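Local coordinates for protein hydroxymethyldihydropterin pyrophosphokinase-dihydropteroate synthase, putative (Plasmodium vivax, PDB 5Z79) that carries, as a bifunctional enzyme of folate synthesis, both the pterin pyrophosphokinase and the dihydropteroate synthase activities in one chain, at residues 47-60 / 268-282. Residues are numbered along the deposited sequence; the frame is centred on the assembly and turned at random.
Sequences NSSYIYETVPEYIV and YTKYRYSILLCLNDI. With PE0 (pterine), chain K; APC (diphosphomethylphosphonic acid adenosyl ester), chain H.
E57 reaches across to Y273 and S274 in the first turn of helix 273-282. CB lies 4.0 Å from R272 CG, alongside the arginine's aliphatic part. Beyond CG the chain runs extended (chi2 163°) and delivers the carboxylate to the helix start, CD coming to 3.3 Å from Y273 N. There OE2 takes Y273 N at 2.7 Å through its syn lone pair, while OE1, also near R272 CB, accepts both S274 N and S274 OG, the latter at 2.8 Å and nearly along the C-O axis. Three bonds thus fix the rotation of the carboxylate, and the backbone N-H groups of the helix N-terminus would probably stabilise its negative charge.

This is the pterin pocket of the HPPK domain: the C-terminal end of strand 43-54, the loop after it and the helix start meet around the bound pterine. PE0 N6 donates to T54 OG1 (3.2 Å), and N162 from strand 160-169 adds another bond. The R272 guanidinium is sandwiched, Y268 over one face and the pterine over the other, while NH1 bonds APC O3G at 2.6 Å, so one arginine touches both ligands.

Farther along the helix, which runs roughly antiparallel to strand 51-54 (159°), L277 CG sits over the Y52 ring in a CH-pi contact, 3.7 Å from its centroid. C278 SG approaches the same ring obliquely. Y52 OH donates to D281 OD2, which meets the ring at its edge; R320 also bonds that hydroxyl.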
loop_
_atom_site.group_PDB
_atom_site.type_symbol
_atom_site.label_atom_id
_atom_site.label_comp_id
_atom_site.label_asym_id
_atom_site.label_seq_id
_atom_site.Cartn_x
_atom_site.Cartn_y
_atom_site.Cartn_z
ATOM N N ASN A 47 -1.317 26.286 -27.162
ATOM C CA ASN A 47 -1.897 25.390 -26.166
ATOM C C ASN A 47 -2.005 23.972 -26.666
ATOM O O ASN A 47 -2.197 23.716 -27.845
ATOM C CB ASN A 47 -3.269 25.878 -25.687
ATOM C CG ASN A 47 -3.641 25.303 -24.351
ATOM O OD1 ASN A 47 -3.303 24.188 -24.050
ATOM N ND2 ASN A 47 -4.317 26.067 -23.540
ATOM N N SER A 48 -1.900 23.030 -25.754
ATOM C CA SER A 48 -1.944 21.644 -26.155
ATOM C C SER A 48 -2.586 20.790 -25.085
ATOM O O SER A 48 -2.506 21.121 -23.916
ATOM C CB SER A 48 -0.513 21.175 -26.427
ATOM O OG SER A 48 0.204 21.123 -25.218
ATOM N N SER A 49 -3.210 19.693 -25.492
ATOM C CA SER A 49 -3.729 18.699 -24.538
ATOM C C SER A 49 -2.699 17.632 -24.189
ATOM O O SER A 49 -1.519 17.699 -24.566
ATOM C CB SER A 49 -5.006 18.034 -25.095
ATOM O OG SER A 49 -4.740 17.393 -26.340
ATOM N N TYR A 50 -3.164 16.639 -23.446
ATOM C CA TYR A 50 -2.380 15.439 -23.237
ATOM C C TYR A 50 -2.526 14.641 -24.505
ATOM O O TYR A 50 -3.335 14.984 -25.355
ATOM C CB TYR A 50 -2.860 14.680 -21.972
ATOM C CG TYR A 50 -2.310 15.296 -20.679
ATOM C CD1 TYR A 50 -1.030 15.010 -20.238
ATOM C CD2 TYR A 50 -3.054 16.222 -19.953
ATOM C CE1 TYR A 50 -0.511 15.617 -19.106
ATOM C CE2 TYR A 50 -2.547 16.834 -18.816
ATOM C CZ TYR A 50 -1.276 16.525 -18.397
ATOM O OH TYR A 50 -0.790 17.131 -17.262
ATOM N N ILE A 51 -1.704 13.616 -24.674
ATOM C CA ILE A 51 -2.005 12.598 -25.677
ATOM C C ILE A 51 -2.925 11.611 -25.013
ATOM O O ILE A 51 -2.848 11.444 -23.820
ATOM C CB ILE A 51 -0.752 11.901 -26.188
ATOM C CG1 ILE A 51 0.192 12.976 -26.728
ATOM C CG2 ILE A 51 -1.129 10.843 -27.228
ATOM C CD1 ILE A 51 1.295 12.458 -27.621
ATOM N N TYR A 52 -3.823 10.988 -25.749
ATOM C CA TYR A 52 -4.704 10.004 -25.131
ATOM C C TYR A 52 -4.768 8.765 -25.988
ATOM O O TYR A 52 -4.777 8.830 -27.212
ATOM C CB TYR A 52 -6.101 10.548 -24.929
ATOM C CG TYR A 52 -6.227 11.642 -23.911
ATOM C CD1 TYR A 52 -5.997 12.960 -24.259
ATOM C CD2 TYR A 52 -6.611 11.381 -22.613
ATOM C CE1 TYR A 52 -6.124 13.990 -23.334
ATOM C CE2 TYR A 52 -6.757 12.392 -21.677
ATOM C CZ TYR A 52 -6.512 13.702 -22.037
ATOM O OH TYR A 52 -6.646 14.751 -21.144
ATOM N N GLU A 53 -4.783 7.621 -25.333
ATOM C CA GLU A 53 -4.996 6.362 -26.004
ATOM C C GLU A 53 -6.467 6.111 -25.957
ATOM O O GLU A 53 -6.992 5.889 -24.871
ATOM C CB GLU A 53 -4.294 5.245 -25.274
ATOM C CG GLU A 53 -4.410 3.974 -26.061
ATOM C CD GLU A 53 -3.853 2.782 -25.348
ATOM O OE1 GLU A 53 -4.668 2.167 -24.637
ATOM O OE2 GLU A 53 -2.636 2.471 -25.539
ATOM N N THR A 54 -7.139 6.154 -27.105
ATOM C CA THR A 54 -8.589 5.995 -27.112
ATOM C C THR A 54 -9.051 4.826 -27.936
ATOM O O THR A 54 -8.371 4.407 -28.882
ATOM C CB THR A 54 -9.349 7.250 -27.614
ATOM O OG1 THR A 54 -8.886 7.636 -28.920
ATOM C CG2 THR A 54 -9.184 8.394 -26.646
ATOM N N VAL A 55 -10.224 4.310 -27.560
ATOM C CA VAL A 55 -10.859 3.230 -28.307
ATOM C C VAL A 55 -11.632 3.770 -29.471
ATOM O O VAL A 55 -12.491 4.625 -29.285
ATOM C CB VAL A 55 -11.833 2.411 -27.485
ATOM C CG1 VAL A 55 -12.810 1.666 -28.405
ATOM C CG2 VAL A 55 -11.023 1.464 -26.627
ATOM N N PRO A 56 -11.360 3.238 -30.668
ATOM C CA PRO A 56 -11.964 3.780 -31.873
ATOM C C PRO A 56 -13.469 3.981 -31.780
ATOM O O PRO A 56 -14.206 3.159 -31.192
ATOM C CB PRO A 56 -11.608 2.747 -32.947
ATOM C CG PRO A 56 -10.326 2.119 -32.475
ATOM C CD PRO A 56 -10.326 2.224 -30.968
ATOM N N GLU A 57 -13.871 5.125 -32.340
ATOM C CA GLU A 57 -15.266 5.545 -32.451
ATOM C C GLU A 57 -15.603 5.609 -33.928
ATOM O O GLU A 57 -15.176 6.502 -34.650
ATOM C CB GLU A 57 -15.514 6.906 -31.782
ATOM C CG GLU A 57 -15.649 6.834 -30.254
ATOM C CD GLU A 57 -15.474 8.200 -29.564
ATOM O OE1 GLU A 57 -14.436 8.916 -29.820
ATOM O OE2 GLU A 57 -16.405 8.534 -28.755
ATOM N N TYR A 58 -16.345 4.606 -34.355
ATOM C CA TYR A 58 -16.795 4.502 -35.709
ATOM C C TYR A 58 -18.263 4.924 -35.816
ATOM O O TYR A 58 -18.638 5.628 -36.769
ATOM C CB TYR A 58 -16.644 3.042 -36.138
ATOM C CG TYR A 58 -15.241 2.496 -35.996
ATOM C CD1 TYR A 58 -14.127 3.249 -36.431
ATOM C CD2 TYR A 58 -15.018 1.216 -35.464
ATOM C CE1 TYR A 58 -12.830 2.749 -36.315
ATOM C CE2 TYR A 58 -13.725 0.687 -35.347
ATOM C CZ TYR A 58 -12.627 1.448 -35.766
ATOM O OH TYR A 58 -11.330 0.931 -35.633
ATOM N N ILE A 59 -19.080 4.472 -34.843
ATOM C CA ILE A 59 -20.555 4.672 -34.831
ATOM C C ILE A 59 -21.073 5.700 -33.766
ATOM O O ILE A 59 -20.817 5.568 -32.556
ATOM C CB ILE A 59 -21.312 3.291 -34.750
ATOM N N VAL A 60 -21.799 6.709 -34.273
ATOM C CA VAL A 60 -22.508 7.730 -33.497
ATOM C C VAL A 60 -24.016 7.679 -33.860
ATOM O O VAL A 60 -24.927 7.579 -33.015
ATOM C CB VAL A 60 -21.969 9.131 -33.882
ATOM C CG1 VAL A 60 -22.648 10.206 -33.030
ATOM C CG2 VAL A 60 -20.437 9.192 -33.799
ATOM N N TYR A 268 -17.734 15.763 -36.314
ATOM C CA TYR A 268 -17.717 14.932 -35.102
ATOM C C TYR A 268 -17.286 15.596 -33.806
ATOM O O TYR A 268 -17.222 14.927 -32.787
ATOM C CB TYR A 268 -16.842 13.715 -35.333
ATOM C CG TYR A 268 -17.477 12.770 -36.286
ATOM C CD1 TYR A 268 -18.421 11.845 -35.855
ATOM C CD2 TYR A 268 -17.162 12.805 -37.623
ATOM C CE1 TYR A 268 -19.003 10.961 -36.727
ATOM C CE2 TYR A 268 -17.753 11.928 -38.510
ATOM C CZ TYR A 268 -18.664 11.011 -38.046
ATOM O OH TYR A 268 -19.232 10.163 -38.936
ATOM N N THR A 269 -17.036 16.897 -33.819
ATOM C CA THR A 269 -16.452 17.533 -32.662
ATOM C C THR A 269 -17.196 17.216 -31.375
ATOM O O THR A 269 -16.585 16.878 -30.376
ATOM C CB THR A 269 -16.349 19.058 -32.800
ATOM O OG1 THR A 269 -15.578 19.407 -33.968
ATOM C CG2 THR A 269 -15.648 19.620 -31.589
ATOM N N LYS A 270 -18.518 17.316 -31.381
ATOM C CA LYS A 270 -19.271 17.129 -30.137
ATOM C C LYS A 270 -19.749 15.700 -29.955
ATOM O O LYS A 270 -20.382 15.395 -28.957
ATOM C CB LYS A 270 -20.415 18.162 -30.024
ATOM C CG LYS A 270 -21.808 17.725 -30.454
ATOM C CD LYS A 270 -22.714 18.949 -30.640
ATOM C CE LYS A 270 -24.188 18.724 -30.341
ATOM N NZ LYS A 270 -24.949 19.880 -30.902
ATOM N N TYR A 271 -19.420 14.823 -30.896
ATOM C CA TYR A 271 -19.904 13.448 -30.854
ATOM C C TYR A 271 -18.839 12.358 -30.580
ATOM O O TYR A 271 -19.196 11.197 -30.400
ATOM C CB TYR A 271 -20.601 13.122 -32.161
ATOM C CG TYR A 271 -21.725 14.052 -32.549
ATOM C CD1 TYR A 271 -22.922 14.045 -31.868
ATOM C CD2 TYR A 271 -21.601 14.898 -33.630
ATOM C CE1 TYR A 271 -23.962 14.868 -32.241
ATOM C CE2 TYR A 271 -22.637 15.725 -34.016
ATOM C CZ TYR A 271 -23.815 15.710 -33.316
ATOM O OH TYR A 271 -24.846 16.537 -33.700
ATOM N N ARG A 272 -17.554 12.703 -30.568
ATOM C CA ARG A 272 -16.493 11.762 -30.173
ATOM C C ARG A 272 -15.917 12.044 -28.808
ATOM O O ARG A 272 -15.495 13.142 -28.498
ATOM C CB ARG A 272 -15.335 11.804 -31.144
ATOM C CG ARG A 272 -15.543 10.908 -32.321
ATOM C CD ARG A 272 -14.469 11.108 -33.359
ATOM N NE ARG A 272 -14.846 10.375 -34.561
ATOM C CZ ARG A 272 -14.351 10.584 -35.782
ATOM N NH1 ARG A 272 -13.418 11.525 -35.999
ATOM N NH2 ARG A 272 -14.801 9.835 -36.797
ATOM N N TYR A 273 -15.858 11.029 -27.983
ATOM C CA TYR A 273 -15.256 11.191 -26.702
ATOM C C TYR A 273 -13.840 11.688 -26.964
ATOM O O TYR A 273 -13.448 12.711 -26.429
ATOM C CB TYR A 273 -15.323 9.877 -25.911
ATOM C CG TYR A 273 -14.792 9.978 -24.500
ATOM C CD1 TYR A 273 -15.424 10.762 -23.533
ATOM C CD2 TYR A 273 -13.647 9.306 -24.138
ATOM C CE1 TYR A 273 -14.929 10.862 -22.239
ATOM C CE2 TYR A 273 -13.129 9.402 -22.851
ATOM C CZ TYR A 273 -13.766 10.177 -21.899
ATOM O OH TYR A 273 -13.203 10.234 -20.626
ATOM N N SER A 274 -13.107 11.028 -27.853
ATOM C CA SER A 274 -11.690 11.304 -28.020
ATOM C C SER A 274 -11.415 12.770 -28.281
ATOM O O SER A 274 -10.452 13.326 -27.784
ATOM C CB SER A 274 -11.136 10.476 -29.150
ATOM O OG SER A 274 -12.089 10.419 -30.169
ATOM N N ILE A 275 -12.258 13.402 -29.071
ATOM C CA ILE A 275 -12.148 14.834 -29.276
ATOM C C ILE A 275 -12.595 15.600 -28.047
ATOM O O ILE A 275 -11.883 16.495 -27.614
ATOM C CB ILE A 275 -13.000 15.346 -30.421
ATOM C CG1 ILE A 275 -12.564 14.704 -31.724
ATOM C CG2 ILE A 275 -12.883 16.850 -30.485
ATOM C CD1 ILE A 275 -13.668 14.688 -32.744
ATOM N N LEU A 276 -13.765 15.300 -27.492
ATOM C CA LEU A 276 -14.176 16.020 -26.304
ATOM C C LEU A 276 -13.118 15.888 -25.230
ATOM O O LEU A 276 -12.853 16.851 -24.523
ATOM C CB LEU A 276 -15.498 15.520 -25.782
ATOM C CG LEU A 276 -16.670 15.915 -26.657
ATOM C CD1 LEU A 276 -17.908 15.095 -26.309
ATOM C CD2 LEU A 276 -16.968 17.396 -26.510
ATOM N N LEU A 277 -12.498 14.709 -25.147
ATOM C CA LEU A 277 -11.603 14.365 -24.064
ATOM C C LEU A 277 -10.402 15.262 -24.052
ATOM O O LEU A 277 -10.065 15.863 -23.038
ATOM C CB LEU A 277 -11.142 12.925 -24.217
ATOM C CG LEU A 277 -10.014 12.420 -23.286
ATOM C CD1 LEU A 277 -10.376 12.508 -21.807
ATOM C CD2 LEU A 277 -9.637 11.003 -23.657
ATOM N N CYS A 278 -9.734 15.310 -25.191
ATOM C CA CYS A 278 -8.723 16.308 -25.467
ATOM C C CYS A 278 -9.130 17.785 -25.198
ATOM O O CYS A 278 -8.493 18.445 -24.398
ATOM C CB CYS A 278 -8.348 16.205 -26.931
ATOM S SG CYS A 278 -7.409 14.762 -27.394
ATOM N N LEU A 279 -10.164 18.302 -25.880
ATOM C CA LEU A 279 -10.536 19.754 -25.799
ATOM C C LEU A 279 -10.885 20.137 -24.402
ATOM O O LEU A 279 -11.028 21.307 -24.099
ATOM C CB LEU A 279 -11.771 20.128 -26.626
ATOM C CG LEU A 279 -11.833 19.723 -28.080
ATOM C CD1 LEU A 279 -13.144 20.147 -28.725
ATOM C CD2 LEU A 279 -10.633 20.287 -28.796
ATOM N N ASN A 280 -11.110 19.147 -23.559
ATOM C CA ASN A 280 -11.459 19.446 -22.208
ATOM C C ASN A 280 -10.222 19.931 -21.440
ATOM O O ASN A 280 -10.324 20.594 -20.406
ATOM C CB ASN A 280 -12.061 18.228 -21.570
ATOM C CG ASN A 280 -12.592 18.526 -20.213
ATOM O OD1 ASN A 280 -13.377 19.470 -20.062
ATOM N ND2 ASN A 280 -12.142 17.767 -19.195
ATOM N N ASP A 281 -9.079 19.593 -21.964
ATOM C CA ASP A 281 -7.824 20.064 -21.445
ATOM C C ASP A 281 -7.496 21.516 -21.735
ATOM O O ASP A 281 -6.998 22.235 -20.915
ATOM C CB ASP A 281 -6.699 19.214 -21.995
ATOM C CG ASP A 281 -6.460 18.005 -21.204
ATOM O OD1 ASP A 281 -6.714 17.997 -20.012
ATOM O OD2 ASP A 281 -6.018 17.040 -21.777
ATOM N N ILE A 282 -7.895 21.940 -22.912
ATOM C CA ILE A 282 -7.420 23.189 -23.509
ATOM C C ILE A 282 -8.433 24.315 -23.699
ATOM O O ILE A 282 -8.045 25.434 -23.565
ATOM C CB ILE A 282 -6.702 22.897 -24.844
ATOM C CG1 ILE A 282 -7.628 22.200 -25.868
ATOM C CG2 ILE A 282 -5.482 22.026 -24.574
ATOM C CD1 ILE A 282 -7.462 22.693 -27.292
HETATM C C1 PE0 K . -10.428 8.596 -35.131
HETATM C C4 PE0 K . -9.417 8.829 -34.113
HETATM O O4 PE0 K . -8.293 9.265 -34.385
HETATM N N2 PE0 K . -9.734 8.509 -32.869
HETATM C C3 PE0 K . -10.919 8.006 -32.530
HETATM N N6 PE0 K . -11.133 7.740 -31.237
HETATM N N1 PE0 K . -11.887 7.790 -33.424
HETATM C C2 PE0 K . -11.681 8.047 -34.700
HETATM N N3 PE0 K . -12.609 7.821 -35.600
HETATM C C6 PE0 K . -12.405 8.088 -36.883
HETATM C C5 PE0 K . -11.207 8.597 -37.301
HETATM N N4 PE0 K . -10.248 8.832 -36.418
HETATM P PG APC H . -11.811 12.210 -39.255
HETATM O O1G APC H . -10.652 11.801 -38.371
HETATM O O2G APC H . -11.545 13.489 -40.015
HETATM O O3G APC H . -13.134 12.223 -38.522
HETATM P PB APC H . -11.022 10.658 -41.613
HETATM O O1B APC H . -11.218 9.203 -41.940
HETATM O O2B APC H . -9.618 11.057 -41.267
HETATM O O3B APC H . -11.955 11.065 -40.385
HETATM P PA APC H . -10.337 12.716 -43.774
HETATM O O1A APC H . -9.215 11.825 -44.233
HETATM O O2A APC H . -9.949 13.824 -42.831
HETATM C C3A APC H . -11.624 11.686 -42.996
HETATM O "O5'" APC H . -10.999 13.368 -45.075
HETATM C "C5'" APC H . -12.336 13.093 -45.570
HETATM C "C4'" APC H . -13.018 14.395 -45.910
HETATM O "O4'" APC H . -13.040 15.230 -44.727
HETATM C "C3'" APC H . -12.364 15.240 -47.016
HETATM O "O3'" APC H . -13.284 15.460 -48.070
HETATM C "C2'" APC H . -11.955 16.549 -46.324
HETATM O "O2'" APC H . -12.219 17.709 -47.080
HETATM C "C1'" APC H . -12.847 16.572 -45.092
HETATM N N9 APC H . -12.261 17.279 -43.959
HETATM C C8 APC H . -11.060 17.041 -43.334
HETATM N N7 APC H . -10.823 17.846 -42.322
HETATM C C5 APC H . -11.945 18.663 -42.271
HETATM C C6 APC H . -12.313 19.724 -41.419
HETATM N N6 APC H . -11.571 20.159 -40.406
HETATM N N1 APC H . -13.507 20.317 -41.642
HETATM C C2 APC H . -14.256 19.869 -42.660
HETATM N N3 APC H . -14.020 18.890 -43.526
HETATM C C4 APC H . -12.834 18.319 -43.274
#